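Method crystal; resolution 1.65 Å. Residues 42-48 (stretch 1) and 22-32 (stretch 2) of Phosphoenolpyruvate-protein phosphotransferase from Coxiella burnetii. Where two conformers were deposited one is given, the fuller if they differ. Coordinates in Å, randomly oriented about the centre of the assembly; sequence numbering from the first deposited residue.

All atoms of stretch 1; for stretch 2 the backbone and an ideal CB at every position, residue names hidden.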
# COMPACT_ATOMS: atom_id res chain seq x y z
N ALA A 42 -18.81 7.54 -8.81
CA ALA A 42 -19.28 6.90 -7.59
C ALA A 42 -18.31 5.82 -7.13
O ALA A 42 -17.63 5.19 -7.94
CB ALA A 42 -20.68 6.32 -7.78
N CYS A 43 -18.20 5.65 -5.82
CA CYS A 43 -17.39 4.58 -5.28
C CYS A 43 -18.06 4.11 -4.00
O CYS A 43 -18.44 4.91 -3.16
CB CYS A 43 -15.96 5.05 -4.99
SG CYS A 43 -14.87 3.76 -4.38
N SER A 44 -18.22 2.79 -3.89
CA SER A 44 -18.90 2.19 -2.75
C SER A 44 -18.08 1.02 -2.21
O SER A 44 -17.38 0.35 -2.96
CB SER A 44 -20.29 1.70 -3.16
OG SER A 44 -21.07 2.77 -3.66
N LEU A 45 -18.19 0.80 -0.91
CA LEU A 45 -17.47 -0.29 -0.27
C LEU A 45 -18.48 -1.13 0.51
O LEU A 45 -19.23 -0.60 1.33
CB LEU A 45 -16.38 0.26 0.65
CG LEU A 45 -15.30 -0.72 1.10
CD1 LEU A 45 -14.02 0.01 1.48
CD2 LEU A 45 -15.80 -1.58 2.25
N PHE A 46 -18.51 -2.42 0.22
CA PHE A 46 -19.42 -3.35 0.87
C PHE A 46 -18.60 -4.29 1.73
O PHE A 46 -17.49 -4.67 1.37
CB PHE A 46 -20.16 -4.19 -0.17
CG PHE A 46 -21.14 -3.42 -1.01
CD1 PHE A 46 -20.73 -2.76 -2.15
CD2 PHE A 46 -22.48 -3.37 -0.65
CE1 PHE A 46 -21.64 -2.05 -2.93
CE2 PHE A 46 -23.40 -2.66 -1.41
CZ PHE A 46 -22.99 -2.01 -2.55
N ILE A 47 -19.16 -4.67 2.87
CA ILE A 47 -18.51 -5.66 3.72
C ILE A 47 -19.41 -6.89 3.84
O ILE A 47 -20.63 -6.77 3.94
CB ILE A 47 -18.17 -5.08 5.10
CG1 ILE A 47 -17.13 -3.96 4.95
CG2 ILE A 47 -17.63 -6.16 6.02
CD1 ILE A 47 -16.53 -3.51 6.27
N CYS A 48 -18.80 -8.07 3.81
CA CYS A 48 -19.55 -9.32 3.94
C CYS A 48 -20.18 -9.48 5.31
O CYS A 48 -19.52 -9.27 6.34
CB CYS A 48 -18.65 -10.52 3.67
SG CYS A 48 -18.02 -10.60 2.01
N UNK A 22 -10.03 5.15 12.86
CA UNK A 22 -10.82 3.92 12.92
C UNK A 22 -11.17 3.42 11.53
O UNK A 22 -10.88 4.10 10.54
CB UNK A 22 -12.10 4.14 13.73
N UNK A 23 -11.78 2.24 11.45
CA UNK A 23 -12.09 1.63 10.17
C UNK A 23 -13.08 2.46 9.38
O UNK A 23 -12.89 2.68 8.19
CB UNK A 23 -12.64 0.22 10.38
N UNK A 24 -14.14 2.92 10.04
CA UNK A 24 -15.17 3.68 9.34
C UNK A 24 -14.58 4.90 8.64
O UNK A 24 -14.92 5.20 7.50
CB UNK A 24 -16.26 4.11 10.32
N UNK A 25 -13.68 5.60 9.34
CA UNK A 25 -13.05 6.76 8.76
C UNK A 25 -12.17 6.39 7.56
O UNK A 25 -12.12 7.12 6.57
CB UNK A 25 -12.22 7.48 9.82
N UNK A 26 -11.49 5.25 7.65
CA UNK A 26 -10.64 4.81 6.54
C UNK A 26 -11.48 4.52 5.31
O UNK A 26 -11.13 4.91 4.20
CB UNK A 26 -9.83 3.57 6.93
N UNK A 27 -12.60 3.83 5.51
CA UNK A 27 -13.46 3.46 4.40
C UNK A 27 -14.07 4.71 3.76
O UNK A 27 -14.13 4.82 2.53
CB UNK A 27 -14.56 2.51 4.87
N UNK A 28 -14.50 5.65 4.59
CA UNK A 28 -15.16 6.84 4.07
C UNK A 28 -14.16 7.71 3.31
O UNK A 28 -14.51 8.34 2.31
CB UNK A 28 -15.81 7.64 5.21
N UNK A 29 -12.92 7.71 3.78
CA UNK A 29 -11.85 8.46 3.16
C UNK A 29 -11.57 7.91 1.77
O UNK A 29 -11.43 8.65 0.79
CB UNK A 29 -10.59 8.42 4.02
N UNK A 30 -11.50 6.59 1.68
CA UNK A 30 -11.20 5.90 0.43
C UNK A 30 -12.23 6.17 -0.67
O UNK A 30 -11.86 6.51 -1.79
CB UNK A 30 -11.11 4.39 0.69
N UNK A 31 -13.53 6.04 -0.38
CA UNK A 31 -14.52 6.23 -1.43
C UNK A 31 -14.51 7.67 -1.97
O UNK A 31 -14.70 7.90 -3.17
CB UNK A 31 -15.91 5.88 -0.90
N UNK A 32 -14.25 8.63 -1.09
CA UNK A 32 -14.19 10.02 -1.49
C UNK A 32 -12.94 10.27 -2.34
O UNK A 32 -13.01 10.88 -3.41
CB UNK A 32 -14.20 10.93 -0.26

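Stretch 1 is a β-strand whose side chains alternate: C43, L45 and I47 point toward the second stretch, while S44 and F46 point away. Stretch 2 runs against it at 153°, nearly antiparallel, with the axes 7.8 Å apart at closest approach. No hydrogen bond crosses between them, so fit is a matter of apolar shape.

Position 22 has extended backbone angles (-158/174), and the helix begins right after it. Stretch 1 lies out of reach, so the demand is local: the first turn of a helix has free N-H groups, which Ser, Thr, Asp or Asn can cap. The residue is N22, and its OD1 accepts from the backbone N of position 25 at 2.8 Å, a capping bond.

At position 23 CA-to-CB points toward the strand, but no strand atom lies within 5.5 Å of the ideal CB. A long apolar chain such as Leu, Met or Ile could narrow the gap to I47. L23, with chi1 t and chi2 p, does so lightly: its CD2 lies 4.5 Å from I47 CD1.

Positions 24, 25 and 26 find nothing of stretch 1 to meet, and helical angles are their chief visible constraint. Many residues would serve, including polar ones and the good helix formers Glu, Gln and Ala. They are E24, Q25 and A26.

Position 27 turns toward the strand, its ideal CB 4.2 Å from L45 CD1, with I47 also ahead. A polar group would find only hydrocarbon here, whereas Leu, Ile or Met could fill the space. L27, chi1 m and chi2 t, meets both neighbours: its CD2 packs 3.3 Å from L45 CD1, a tight contact, and its CD1 lies 4.1 Å from I47 CD1.

Position 28 points away, leaving the choice open to long or polar chains. K28 occupies it, its NZ hydrogen-bonded elsewhere in the structure. Position 29 is likewise out of reach and could take many types; it is L29.

Position 30 points sideways, with the ideal CB 5.3 Å from L45 CD1. A modest apolar residue such as Ala, Val or Ile would suit this flank. V30, chi1 t, brings CG1 no nearer than 5.2 Å to L45 CD1, yet still covers some surface.

Position 31 comes closest to the strand backbone. Its CA is 5.1 Å from C43 CA, and its ideal CB is 3.5 Å from C43 O and 4.9 Å from S44 N. So close an approach favours a compact apolar residue, Ala or Val, over a bulky ring. V31 has the largest covered area of the stretch. Its CB lies 3.4 Å from C43 O, while CG1, with chi1 m, reaches between two strand side chains, 4.0 Å from C43 SG and 4.3 Å from L45 CB.

Position 32 points away, so stretch 1 sets no preference. V32 is there, and its N makes a weak backbone bond of 3.4 Å to K28 O.

Stretch 2, residues 22-32: NLEQALKLVVV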
# COMPACT_ATOMS: atom_id res chain seq x y z
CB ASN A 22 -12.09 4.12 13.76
CG ASN A 22 -12.97 5.23 13.21
OD1 ASN A 22 -13.48 5.14 12.09
ND2 ASN A 22 -13.17 6.28 14.01
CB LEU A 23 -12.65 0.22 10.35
CG LEU A 23 -13.02 -0.48 9.04
CD1 LEU A 23 -11.78 -0.71 8.18
CD2 LEU A 23 -13.72 -1.79 9.31
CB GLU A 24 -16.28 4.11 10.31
CG GLU A 24 -17.32 5.02 9.69
CD GLU A 24 -18.25 5.64 10.72
OE1 GLU A 24 -18.42 5.04 11.80
OE2 GLU A 24 -18.79 6.73 10.44
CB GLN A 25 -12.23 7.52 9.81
CG GLN A 25 -13.06 8.49 10.62
CD GLN A 25 -13.64 9.60 9.78
OE1 GLN A 25 -14.84 9.62 9.50
NE2 GLN A 25 -12.80 10.53 9.35
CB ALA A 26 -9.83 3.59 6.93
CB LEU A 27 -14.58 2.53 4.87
CG LEU A 27 -14.12 1.24 5.55
CD1 LEU A 27 -15.32 0.35 5.90
CD2 LEU A 27 -13.14 0.50 4.67
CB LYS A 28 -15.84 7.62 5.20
CG LYS A 28 -16.89 6.80 5.92
CD LYS A 28 -17.92 7.65 6.63
CE LYS A 28 -19.07 6.78 7.12
NZ LYS A 28 -19.46 5.76 6.08
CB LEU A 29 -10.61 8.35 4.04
CG LEU A 29 -9.22 8.84 3.66
CD1 LEU A 29 -8.34 8.80 4.90
CD2 LEU A 29 -8.61 8.00 2.55
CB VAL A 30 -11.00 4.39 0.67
CG1 VAL A 30 -10.94 3.64 -0.65
CG2 VAL A 30 -9.73 4.16 1.49
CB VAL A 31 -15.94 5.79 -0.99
CG1 VAL A 31 -15.93 4.33 -0.58
CG2 VAL A 31 -16.48 6.67 0.14
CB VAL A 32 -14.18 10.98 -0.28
CG1 VAL A 32 -13.84 12.40 -0.72
CG2 VAL A 32 -15.54 10.96 0.42
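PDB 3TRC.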